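PDB 3EL6: erythromycin dehydratase from Saccharopolyspora erythraea, which probably catalyses the removal of water from a beta-hydroxyacyl intermediate during assembly of the erythromycin polyketide, as the dehydratase domain of a modular synthase. Local coordinates for residues E36-L40 with D84-A88; V97-L103 with F252-T258; G113-S119 with D132-D138; E125-R129 with L155-V159; V233-L237 with M279-V283. One frame throughout, in Å; residues are numbered along the deposited sequence.

Interaction 1: E36-L40 with D84-A88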
# COMPACT_ATOMS: atom_id res chain seq x y z
N GLU A 36 9.94 5.59 11.45
CA GLU A 36 10.63 6.03 12.64
C GLU A 36 9.86 5.62 13.92
O GLU A 36 10.42 5.50 15.02
CB GLU A 36 10.76 7.54 12.59
CG GLU A 36 11.84 8.04 11.66
CD GLU A 36 13.24 7.87 12.26
OE1 GLU A 36 13.72 6.71 12.38
OE2 GLU A 36 13.85 8.92 12.63
N HIS A 37 8.57 5.39 13.79
CA HIS A 37 7.79 5.06 14.98
C HIS A 37 8.28 3.74 15.57
O HIS A 37 8.50 2.79 14.86
CB HIS A 37 6.34 4.91 14.57
CG HIS A 37 5.40 4.77 15.71
ND1 HIS A 37 5.19 3.58 16.36
CD2 HIS A 37 4.55 5.66 16.26
CE1 HIS A 37 4.28 3.75 17.30
NE2 HIS A 37 3.87 5.00 17.25
N PRO A 38 8.43 3.67 16.88
CA PRO A 38 8.94 2.42 17.50
C PRO A 38 8.20 1.12 17.12
O PRO A 38 8.83 0.04 17.15
CB PRO A 38 8.74 2.66 19.00
CG PRO A 38 8.71 4.14 19.16
CD PRO A 38 8.13 4.71 17.87
N LEU A 39 6.90 1.19 16.83
CA LEU A 39 6.10 -0.00 16.52
C LEU A 39 6.00 -0.28 15.00
O LEU A 39 5.54 -1.34 14.59
CB LEU A 39 4.73 0.01 17.22
CG LEU A 39 4.78 0.35 18.71
CD1 LEU A 39 3.35 0.40 19.29
CD2 LEU A 39 5.66 -0.66 19.48
N LEU A 40 6.50 0.63 14.20
CA LEU A 40 6.35 0.48 12.75
C LEU A 40 7.64 0.00 12.11
O LEU A 40 8.73 0.22 12.66
CB LEU A 40 5.90 1.77 12.06
CG LEU A 40 4.50 2.17 12.49
CD1 LEU A 40 4.12 3.49 11.79
CD2 LEU A 40 3.49 0.99 12.20
N ASP A 84 -2.32 6.30 18.98
CA ASP A 84 -0.99 6.89 18.72
C ASP A 84 -0.52 6.48 17.32
O ASP A 84 -0.03 7.29 16.56
CB ASP A 84 0.02 6.40 19.81
CG ASP A 84 1.47 6.62 19.38
OD1 ASP A 84 1.89 7.79 19.16
OD2 ASP A 84 2.17 5.60 19.15
N LEU A 85 -0.75 5.22 16.95
CA LEU A 85 -0.29 4.79 15.61
C LEU A 85 -1.05 5.58 14.53
O LEU A 85 -0.48 5.96 13.54
CB LEU A 85 -0.55 3.29 15.44
CG LEU A 85 0.59 2.41 16.05
CD1 LEU A 85 0.05 1.01 16.08
CD2 LEU A 85 1.88 2.49 15.27
N ALA A 86 -2.33 5.82 14.74
CA ALA A 86 -3.13 6.57 13.75
C ALA A 86 -2.69 8.03 13.65
O ALA A 86 -2.67 8.59 12.58
CB ALA A 86 -4.65 6.50 14.12
N LEU A 87 -2.32 8.65 14.77
CA LEU A 87 -1.75 9.99 14.73
C LEU A 87 -0.42 10.02 13.97
O LEU A 87 -0.11 11.01 13.28
CB LEU A 87 -1.55 10.50 16.20
CG LEU A 87 -2.87 10.82 16.93
CD1 LEU A 87 -2.56 11.00 18.46
CD2 LEU A 87 -3.48 12.16 16.38
N ALA A 88 0.38 8.96 14.12
CA ALA A 88 1.70 8.86 13.45
C ALA A 88 1.45 8.74 11.96
O ALA A 88 2.15 9.37 11.15
CB ALA A 88 2.45 7.62 13.93
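H37 NE2 donates to D84 OD2 at 2.6 Å, a short histidine-carboxylate hydrogen bond. The carboxylate oxygen lies in the ring plane of H37, and the N-H meets it on its syn side, tilted out of the carboxylate plane. Ring and carboxylate planes are turned 32° apart. D84 OD1 is held separately by the backbone N of F225, so both oxygens of this buried acid have a partner. The backbone N of L39 donates to H37 ND1 at 3.0 Å, within the type I turn from H37 to L40. Bonds at both nitrogens fix the ring's rotation. CG of H37 lies anti to the backbone N (chi1 -171°), which sends the ring across to the helix. There CD2 of L85 covers one ring face in a CH-pi contact, 3.7 Å from the centroid. P38 CD covers the opposite face. A88 CB approaches H37 CD2 at 3.7 Å. The L40 and L85 side chains slide past each other in opposite directions, CD2 to CD2 3.8 Å. The contact pins the loop before strand 40-45 to helix 79-93, the long helix of the first hotdog. Y223 meets the H37 ring edge-to-face, and L40 and L85 both rest on M118 of strand 114-123.

Interaction 2: V97-L103 with F252-T258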
# COMPACT_ATOMS: atom_id res chain seq x y z
N VAL A 97 -4.70 15.36 12.27
CA VAL A 97 -5.81 15.26 13.23
C VAL A 97 -6.56 13.97 13.04
O VAL A 97 -6.93 13.58 11.92
CB VAL A 97 -6.80 16.47 13.10
CG1 VAL A 97 -8.05 16.27 13.93
CG2 VAL A 97 -6.04 17.73 13.57
N LEU A 98 -6.81 13.32 14.16
CA LEU A 98 -7.65 12.12 14.15
C LEU A 98 -9.07 12.61 14.37
O LEU A 98 -9.49 12.86 15.50
CB LEU A 98 -7.13 11.20 15.24
CG LEU A 98 -6.90 9.72 15.08
CD1 LEU A 98 -6.83 8.94 16.44
CD2 LEU A 98 -7.62 8.94 13.91
N GLU A 99 -9.81 12.86 13.27
CA GLU A 99 -11.15 13.33 13.40
C GLU A 99 -12.04 12.34 14.13
O GLU A 99 -12.86 12.72 14.95
CB GLU A 99 -11.74 13.63 12.02
CG GLU A 99 -13.16 14.05 12.13
CD GLU A 99 -13.62 14.68 10.86
OE1 GLU A 99 -13.24 15.85 10.62
OE2 GLU A 99 -14.37 13.99 10.12
N GLU A 100 -11.88 11.06 13.85
CA GLU A 100 -12.51 10.03 14.70
C GLU A 100 -11.70 8.76 14.61
O GLU A 100 -11.06 8.49 13.57
CB GLU A 100 -13.91 9.76 14.14
CG GLU A 100 -14.60 8.50 14.59
CD GLU A 100 -15.90 8.23 13.82
OE1 GLU A 100 -15.82 8.05 12.58
OE2 GLU A 100 -17.00 8.19 14.46
N LEU A 101 -11.66 8.01 15.71
CA LEU A 101 -11.19 6.60 15.64
C LEU A 101 -12.09 5.77 16.49
O LEU A 101 -12.30 6.08 17.71
CB LEU A 101 -9.72 6.50 16.10
CG LEU A 101 -9.15 5.10 15.80
CD1 LEU A 101 -8.86 4.97 14.30
CD2 LEU A 101 -7.89 4.91 16.64
N VAL A 102 -12.69 4.74 15.88
CA VAL A 102 -13.61 3.87 16.59
C VAL A 102 -12.91 2.53 16.74
O VAL A 102 -12.43 1.93 15.75
CB VAL A 102 -14.91 3.71 15.81
CG1 VAL A 102 -15.85 2.76 16.55
CG2 VAL A 102 -15.54 5.06 15.65
N LEU A 103 -12.80 2.09 17.98
CA LEU A 103 -12.10 0.88 18.28
C LEU A 103 -13.07 -0.30 18.29
O LEU A 103 -14.09 -0.28 18.98
CB LEU A 103 -11.41 1.05 19.63
CG LEU A 103 -10.42 2.25 19.63
CD1 LEU A 103 -10.12 2.78 21.02
CD2 LEU A 103 -9.11 1.90 18.95
N PHE A 252 -13.86 3.51 23.75
CA PHE A 252 -14.08 2.86 22.48
C PHE A 252 -14.15 3.83 21.26
O PHE A 252 -14.01 3.38 20.13
CB PHE A 252 -15.30 1.93 22.54
CG PHE A 252 -16.52 2.53 22.00
CD1 PHE A 252 -16.92 2.25 20.70
CD2 PHE A 252 -17.28 3.39 22.76
CE1 PHE A 252 -18.05 2.83 20.18
CE2 PHE A 252 -18.42 3.97 22.23
CZ PHE A 252 -18.78 3.70 20.94
N ALA A 253 -14.31 5.13 21.50
CA ALA A 253 -14.36 6.07 20.38
C ALA A 253 -13.63 7.32 20.79
O ALA A 253 -13.93 7.87 21.88
CB ALA A 253 -15.82 6.41 20.03
N TRP A 254 -12.68 7.75 19.98
CA TRP A 254 -11.97 8.98 20.25
C TRP A 254 -12.34 9.97 19.16
O TRP A 254 -12.21 9.66 17.97
CB TRP A 254 -10.47 8.75 20.17
CG TRP A 254 -9.88 7.85 21.28
CD1 TRP A 254 -10.08 6.51 21.45
CD2 TRP A 254 -8.93 8.26 22.28
NE1 TRP A 254 -9.32 6.06 22.52
CE2 TRP A 254 -8.61 7.11 23.03
CE3 TRP A 254 -8.32 9.45 22.58
CZ2 TRP A 254 -7.71 7.15 24.11
CZ3 TRP A 254 -7.40 9.49 23.67
CH2 TRP A 254 -7.12 8.35 24.40
N ASN A 255 -12.79 11.17 19.55
CA ASN A 255 -13.37 12.15 18.61
C ASN A 255 -12.56 13.43 18.64
O ASN A 255 -12.38 14.04 19.71
CB ASN A 255 -14.84 12.48 18.99
CG ASN A 255 -15.75 11.27 18.89
OD1 ASN A 255 -16.30 10.79 19.89
ND2 ASN A 255 -15.89 10.76 17.70
N THR A 256 -12.02 13.79 17.49
CA THR A 256 -11.20 14.92 17.28
C THR A 256 -10.01 14.98 18.23
O THR A 256 -9.99 15.76 19.19
CB THR A 256 -11.98 16.27 17.25
OG1 THR A 256 -13.09 16.15 16.35
CG2 THR A 256 -11.07 17.38 16.75
N VAL A 257 -8.98 14.20 17.88
CA VAL A 257 -7.76 14.17 18.66
C VAL A 257 -6.78 15.03 17.96
O VAL A 257 -6.42 14.77 16.79
CB VAL A 257 -7.18 12.70 18.77
CG1 VAL A 257 -5.96 12.76 19.70
CG2 VAL A 257 -8.29 11.80 19.29
N THR A 258 -6.34 16.11 18.61
CA THR A 258 -5.35 16.99 17.99
C THR A 258 -4.05 16.97 18.80
O THR A 258 -4.08 16.96 20.04
CB THR A 258 -5.86 18.48 17.90
OG1 THR A 258 -5.84 19.05 19.24
CG2 THR A 258 -7.30 18.53 17.33
O HOH W 1 -15.73 12.99 15.33
O HOH W 2 -17.02 8.28 17.07
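Strands 100-103 and 252-258 run antiparallel; the axes of these short segments are 175° apart and approach to 4.7 Å. L101 and W254 form a hydrogen-bonded pair, with W254 N to L101 O at 2.8 Å. L98 and V257 form another. Between them the chain turns a corner at E99, and T256 and V257 both face L98 in a G1 beta bulge. T256 N reaches E99 O at 2.9 Å from above the carbonyl plane, 54° out of it. On one face E100 and N255 lie side by side. A water bridges them: it donates to E100 OE2 at 2.6 Å and accepts from N255 ND2. A second water links N255 ND2 to E99 O. On the face of L98, L101, W254 and V257, L98 CB touches V257 CB at 3.8 Å. L103 CG stands opposite its carbonyl carbon (chi1 -58°), from where CD1 reaches the edge of the W254 indole, 3.7 Å from NE1. This pairing joins the two hotdogs of the double hotdog fold edge to edge. Strand 148-156 flanks it beyond 97-103 and strand 290-299 beyond 252-258. V83 of helix 79-93 packs on L98, L101 and W254, and helix 227-235 also covers W254.

Interaction 3: G113-S119 with D132-D138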
# COMPACT_ATOMS: atom_id res chain seq x y z
N GLY A 113 3.15 -12.38 19.83
CA GLY A 113 3.19 -11.00 19.31
C GLY A 113 2.09 -10.80 18.28
O GLY A 113 1.29 -11.70 18.04
N ALA A 114 2.02 -9.62 17.67
CA ALA A 114 0.98 -9.33 16.68
C ALA A 114 1.56 -8.48 15.58
O ALA A 114 2.46 -7.65 15.83
CB ALA A 114 -0.20 -8.60 17.37
N LEU A 115 1.12 -8.71 14.33
CA LEU A 115 1.48 -7.82 13.25
C LEU A 115 0.40 -6.75 13.21
O LEU A 115 -0.75 -7.01 13.56
CB LEU A 115 1.52 -8.59 11.90
CG LEU A 115 2.59 -9.65 11.81
CD1 LEU A 115 2.33 -10.68 10.68
CD2 LEU A 115 3.88 -8.95 11.57
N LEU A 116 0.77 -5.57 12.72
CA LEU A 116 -0.12 -4.43 12.62
C LEU A 116 -0.04 -3.93 11.17
O LEU A 116 1.03 -4.01 10.52
CB LEU A 116 0.42 -3.27 13.48
CG LEU A 116 0.48 -3.65 14.95
CD1 LEU A 116 1.39 -2.58 15.68
CD2 LEU A 116 -0.92 -3.74 15.46
N ARG A 117 -1.17 -3.44 10.67
CA ARG A 117 -1.18 -2.85 9.31
C ARG A 117 -2.18 -1.70 9.31
O ARG A 117 -3.35 -1.87 9.72
CB ARG A 117 -1.50 -3.97 8.30
CG ARG A 117 -1.74 -3.52 6.83
CD ARG A 117 -0.62 -3.70 5.79
NE ARG A 117 0.54 -4.56 5.99
CZ ARG A 117 0.75 -5.67 5.31
NH1 ARG A 117 -0.18 -6.11 4.43
NH2 ARG A 117 1.84 -6.38 5.52
N MET A 118 -1.74 -0.50 8.93
CA MET A 118 -2.63 0.64 8.82
C MET A 118 -2.70 1.04 7.35
O MET A 118 -1.68 1.04 6.70
CB MET A 118 -2.13 1.84 9.64
CG MET A 118 -2.25 1.68 11.11
SD MET A 118 -1.76 3.26 11.77
CE MET A 118 0.01 3.28 11.44
N SER A 119 -3.90 1.29 6.84
CA SER A 119 -4.08 1.73 5.45
C SER A 119 -4.76 3.07 5.48
O SER A 119 -5.81 3.19 6.11
CB SER A 119 -5.01 0.78 4.66
OG SER A 119 -4.63 -0.57 4.89
N ASP A 132 -7.77 2.69 8.23
CA ASP A 132 -8.19 1.39 8.77
C ASP A 132 -7.05 0.78 9.51
O ASP A 132 -5.88 0.88 9.10
CB ASP A 132 -8.64 0.46 7.64
CG ASP A 132 -9.94 0.91 7.00
OD1 ASP A 132 -10.93 1.22 7.73
OD2 ASP A 132 -9.98 1.00 5.75
N VAL A 133 -7.35 0.08 10.61
CA VAL A 133 -6.26 -0.56 11.30
C VAL A 133 -6.55 -2.04 11.46
O VAL A 133 -7.59 -2.39 12.00
CB VAL A 133 -6.03 0.07 12.73
CG1 VAL A 133 -4.76 -0.54 13.35
CG2 VAL A 133 -5.93 1.63 12.58
N HIS A 134 -5.62 -2.87 11.03
CA HIS A 134 -5.76 -4.34 11.10
C HIS A 134 -4.64 -4.92 11.92
O HIS A 134 -3.52 -4.36 12.00
CB HIS A 134 -5.77 -4.99 9.69
CG HIS A 134 -7.03 -4.73 8.89
ND1 HIS A 134 -7.27 -3.53 8.26
CD2 HIS A 134 -8.09 -5.52 8.59
CE1 HIS A 134 -8.45 -3.57 7.66
NE2 HIS A 134 -8.97 -4.77 7.86
N ALA A 135 -4.89 -6.10 12.47
CA ALA A 135 -3.84 -6.82 13.15
C ALA A 135 -3.93 -8.31 12.84
O ALA A 135 -5.02 -8.79 12.47
CB ALA A 135 -4.03 -6.63 14.67
N ALA A 136 -2.84 -9.04 13.07
CA ALA A 136 -2.88 -10.50 12.85
C ALA A 136 -1.92 -11.16 13.82
O ALA A 136 -0.96 -10.53 14.25
CB ALA A 136 -2.43 -10.81 11.48
N GLU A 137 -2.14 -12.43 14.16
CA GLU A 137 -1.10 -13.18 14.87
C GLU A 137 0.17 -13.18 14.04
O GLU A 137 0.14 -13.31 12.79
CB GLU A 137 -1.55 -14.63 15.09
CG GLU A 137 -2.92 -14.75 15.68
CD GLU A 137 -3.12 -16.06 16.44
OE1 GLU A 137 -2.30 -16.99 16.25
OE2 GLU A 137 -4.09 -16.14 17.24
N ASP A 138 1.31 -13.06 14.72
CA ASP A 138 2.59 -12.97 14.01
C ASP A 138 2.83 -14.22 13.15
O ASP A 138 2.51 -15.34 13.56
CB ASP A 138 3.75 -12.79 15.02
CG ASP A 138 4.89 -11.95 14.46
OD1 ASP A 138 5.81 -11.63 15.25
OD2 ASP A 138 4.87 -11.58 13.24
O HOH W 3 -5.29 -1.86 7.46
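L115 N bonds to A136 O at 2.8 Å in an antiparallel beta hairpin of the first hotdog, made by strands 114-123 and 129-137. The hydrogen-bonded pairs are L115 with A136, R117 with H134, and S119 with D132, each closed by two backbone bonds. H134 N to R117 O is the straightest, at 172°. The strand axes are 157° apart. CA-H...O contacts fill the positions between these pairs, as from A135 CA to L115 O at 3.1 Å. Apolar contacts lie on the face that carries L116, M118, V133 and A135. M118 and V133 sit side by side, and M118 CG touches V133 CG2 at 4.0 Å. The bend of M118 at chi3 (-70°) turns its end away from V133. The other face carries R117, H134, S119 and D132 beside L115 and A136. R117 leads away from the hairpin, and its NH1 bonds to the backbone O of D45 of the second subunit. D132 OD1 pairs with T152. At the far end L115 CD2 and D138 OD2 come within 3.3 Å, their side chains crossing at about a right angle. A water donates to R117 O at 3.0 Å and is also hydrogen-bonded to H134 ND1 at 2.7 Å.

Interaction 4: E125-R129 with L155-V159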
# COMPACT_ATOMS: atom_id res chain seq x y z
N GLU A 125 -13.84 14.76 -0.92
CA GLU A 125 -13.85 16.13 -1.51
C GLU A 125 -13.34 17.18 -0.50
O GLU A 125 -12.66 18.14 -0.90
CB GLU A 125 -15.26 16.45 -2.02
CG GLU A 125 -15.47 17.91 -2.33
CD GLU A 125 -15.86 18.70 -1.06
OE1 GLU A 125 -16.54 18.10 -0.18
OE2 GLU A 125 -15.47 19.88 -0.95
N SER A 126 -13.61 16.96 0.79
CA SER A 126 -13.13 17.84 1.85
C SER A 126 -11.60 17.68 2.19
O SER A 126 -11.04 18.48 2.98
CB SER A 126 -14.00 17.62 3.10
OG SER A 126 -13.60 16.37 3.69
N GLY A 127 -10.92 16.69 1.59
CA GLY A 127 -9.52 16.49 1.79
C GLY A 127 -9.23 15.51 2.96
O GLY A 127 -8.08 15.22 3.20
N ARG A 128 -10.28 14.99 3.63
CA ARG A 128 -10.12 14.00 4.70
C ARG A 128 -9.85 12.61 4.12
O ARG A 128 -10.19 12.34 2.94
CB ARG A 128 -11.39 13.96 5.59
CG ARG A 128 -11.55 15.31 6.33
CD ARG A 128 -12.79 15.28 7.15
NE ARG A 128 -13.89 15.06 6.25
CZ ARG A 128 -15.14 15.38 6.51
NH1 ARG A 128 -15.44 15.93 7.70
NH2 ARG A 128 -16.09 15.14 5.59
N ARG A 129 -9.22 11.74 4.92
CA ARG A 129 -8.99 10.39 4.47
C ARG A 129 -9.44 9.37 5.51
O ARG A 129 -9.38 9.64 6.73
CB ARG A 129 -7.50 10.14 4.18
CG ARG A 129 -6.85 11.09 3.20
CD ARG A 129 -5.34 10.79 3.05
NE ARG A 129 -4.69 11.76 2.18
CZ ARG A 129 -4.52 11.57 0.87
NH1 ARG A 129 -4.91 10.43 0.26
NH2 ARG A 129 -3.95 12.51 0.14
N LEU A 155 -8.82 10.87 9.15
CA LEU A 155 -7.73 11.79 9.38
C LEU A 155 -8.14 13.10 8.75
O LEU A 155 -8.74 13.12 7.63
CB LEU A 155 -6.44 11.32 8.65
CG LEU A 155 -5.93 9.94 9.23
CD1 LEU A 155 -4.75 9.56 8.33
CD2 LEU A 155 -5.48 10.20 10.71
N ALA A 156 -7.78 14.20 9.39
CA ALA A 156 -8.17 15.52 8.83
C ALA A 156 -7.07 16.53 9.08
O ALA A 156 -6.03 16.24 9.68
CB ALA A 156 -9.42 16.01 9.51
N GLN A 157 -7.37 17.77 8.71
CA GLN A 157 -6.37 18.83 8.73
C GLN A 157 -6.09 19.40 10.15
O GLN A 157 -6.98 19.43 10.99
CB GLN A 157 -6.87 20.01 7.85
CG GLN A 157 -7.13 19.54 6.36
CD GLN A 157 -8.49 18.97 6.04
OE1 GLN A 157 -9.33 18.70 6.90
NE2 GLN A 157 -8.74 18.79 4.71
N GLY A 158 -4.87 19.87 10.33
CA GLY A 158 -4.36 20.41 11.58
C GLY A 158 -5.11 21.68 11.94
O GLY A 158 -5.63 22.43 11.04
N VAL A 159 -5.22 21.91 13.24
CA VAL A 159 -5.86 23.11 13.74
C VAL A 159 -4.94 23.81 14.73
O VAL A 159 -4.02 23.19 15.28
CB VAL A 159 -7.21 22.83 14.41
CG1 VAL A 159 -8.21 22.18 13.43
CG2 VAL A 159 -7.03 21.94 15.62
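R129 and L155 face each other as an antiparallel hydrogen-bonded pair. L155 N donates to R129 O at 2.8 Å, and R129 N returns a bond to L155 O at 3.1 Å. The second bond is a little longer and less straight. R128 CA adds a CA-H...O contact to L155 O at 3.4 Å. Beyond the pair the chains part, and the amide of Q157 links them. Q157 NE2 donates to S126 O at 2.9 Å, in the carbonyl plane and on a lone pair. The oxygen also lies close to the amide plane of Q157. The chain of Q157 bends at chi2 (87°), which folds its amide back toward the turn. R128 CG rests on A156 CB at 3.9 Å and lies 4.1 Å from Q157 OE1. G127 adopts a positive phi (92°), and its carbonyl carbon sits 3.7 Å from Q157 NE2. D124 positions this turn from outside: its OD1 accepts from S126 OG and from the backbone N of R128. The guanidinium of R129 leads away, with NH1 bonded to the backbone O of H49 and of G121. The contact lies at the turn of the hairpin formed by strands 114-123 and 129-137. It extends the pairing of 129-137 with strand 148-156, whose other edge meets strand 97-103. L98 of that strand packs on L155, and V120 of strand 114-123 also touches L155.

Interaction 5: V233-L237 with M279-V283; sequences VAQTL and MALRV
Segment 233-237 passes over strand 279-283, with CA atoms 7.0 Å apart at L237 and M279 and 8.1 Å at V233 and V283. Three strand side chains point toward 233-237: M279, L281 and V283. L237 and M279 slide past each other in opposite directions, and L237 CG touches M279 SD at 3.8 Å. L281 sits in the middle and uses both branches. Its CD1 meets V233 CG1 at 3.8 Å. Its CD2 lies 3.6 Å from T236 OG1 and 4.0 Å from L237 CD1. V233 CG1 also reaches V283 CG2, tip to tip. This is helix-on-sheet packing in the second hotdog of the double hotdog fold, where the strands wrap a central helix. All six residues are buried, so the hydroxyl of T236 needs a partner. It finds one in its own segment: T236 OG1 donates to V233 O at 2.8 Å, nearly in line with the carbonyl. The same oxygen accepts from T236 N. With chi1 at 64°, OG1 stands between the backbone N and the carbonyl carbon, within reach of V233 O. Q235 NE2 bonds to D231 OD2, D231 probably being the acid of the dehydratase DxxxQ motif. A271 of strand 266-273 touches T236 and L281.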
# COMPACT_ATOMS: atom_id res chain seq x y z
N VAL A 233 -3.66 9.29 30.38
CA VAL A 233 -4.57 10.44 30.15
C VAL A 233 -6.03 10.02 30.11
O VAL A 233 -6.87 10.64 30.77
CB VAL A 233 -4.22 11.17 28.85
CG1 VAL A 233 -5.29 12.15 28.47
CG2 VAL A 233 -2.87 11.84 29.00
N ALA A 234 -6.35 8.97 29.36
CA ALA A 234 -7.69 8.42 29.34
C ALA A 234 -8.11 7.86 30.69
O ALA A 234 -9.32 7.82 31.04
CB ALA A 234 -7.79 7.30 28.24
N GLN A 235 -7.13 7.41 31.48
CA GLN A 235 -7.48 6.94 32.84
C GLN A 235 -8.14 8.01 33.70
O GLN A 235 -8.82 7.67 34.64
CB GLN A 235 -6.28 6.36 33.57
CG GLN A 235 -5.80 4.98 33.09
CD GLN A 235 -4.53 4.61 33.85
OE1 GLN A 235 -4.45 4.87 35.05
NE2 GLN A 235 -3.50 4.09 33.14
N THR A 236 -7.96 9.28 33.36
CA THR A 236 -8.56 10.31 34.18
C THR A 236 -10.09 10.16 34.19
O THR A 236 -10.77 10.66 35.11
CB THR A 236 -8.16 11.71 33.77
OG1 THR A 236 -8.65 11.98 32.45
CG2 THR A 236 -6.59 11.88 33.77
N LEU A 237 -10.67 9.50 33.16
CA LEU A 237 -12.12 9.34 33.12
C LEU A 237 -12.61 8.50 34.29
O LEU A 237 -13.80 8.59 34.66
CB LEU A 237 -12.60 8.72 31.80
CG LEU A 237 -12.89 9.78 30.69
CD1 LEU A 237 -11.70 10.60 30.34
CD2 LEU A 237 -13.49 9.12 29.38
N MET A 279 -16.03 12.30 28.02
CA MET A 279 -15.43 13.52 28.52
C MET A 279 -14.51 14.08 27.49
O MET A 279 -13.97 13.31 26.67
CB MET A 279 -14.59 13.27 29.80
CG MET A 279 -15.40 12.65 30.98
SD MET A 279 -14.48 12.66 32.57
CE MET A 279 -14.61 14.41 33.03
N ALA A 280 -14.30 15.40 27.53
CA ALA A 280 -13.35 16.11 26.67
C ALA A 280 -12.04 16.19 27.41
O ALA A 280 -12.04 16.24 28.63
CB ALA A 280 -13.82 17.50 26.41
N LEU A 281 -10.93 16.19 26.71
CA LEU A 281 -9.66 16.23 27.40
C LEU A 281 -8.82 17.36 26.89
O LEU A 281 -8.72 17.62 25.69
CB LEU A 281 -8.91 14.90 27.18
CG LEU A 281 -9.49 13.64 27.78
CD1 LEU A 281 -8.85 12.34 27.25
CD2 LEU A 281 -9.29 13.68 29.33
N ARG A 282 -8.13 18.04 27.80
CA ARG A 282 -7.22 19.05 27.37
C ARG A 282 -5.89 18.76 28.03
O ARG A 282 -5.85 18.64 29.26
CB ARG A 282 -7.72 20.42 27.86
CG ARG A 282 -6.85 21.56 27.40
CD ARG A 282 -7.64 22.87 27.34
NE ARG A 282 -6.89 23.94 26.65
CZ ARG A 282 -7.04 24.28 25.37
NH1 ARG A 282 -7.93 23.64 24.59
NH2 ARG A 282 -6.29 25.25 24.85
N VAL A 283 -4.83 18.63 27.26
CA VAL A 283 -3.59 18.09 27.77
C VAL A 283 -2.51 19.14 27.55
O VAL A 283 -2.29 19.60 26.39
CB VAL A 283 -3.15 16.78 27.00
CG1 VAL A 283 -1.78 16.31 27.55
CG2 VAL A 283 -4.24 15.71 27.10

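In the fold
Interaction 2 joins the two hotdogs. Interactions 1, 3 and 4 lie in the first and interaction 5 in the second. Interactions 1 and 5 both involve hotdog helices, with centres 21 Å apart on opposite sides of the chain's centre. Helix 79-93 links interaction 1 to three others: L85 CD1 meets L116 CD1 of interaction 3 at 3.9 Å, L87 CD2 meets L98 CB of interaction 2 at 3.9 Å, and A86 O meets L155 CD2 of interaction 4. W254 CH2 touches A234 CB at 4.0 Å, tying interaction 2 to 5. Interactions 3 and 4 share one hairpin, with centres 24 Å apart. In related dehydratases the active site lies between the hotdogs; D231, probably its acid, bonds Q235 of interaction 5.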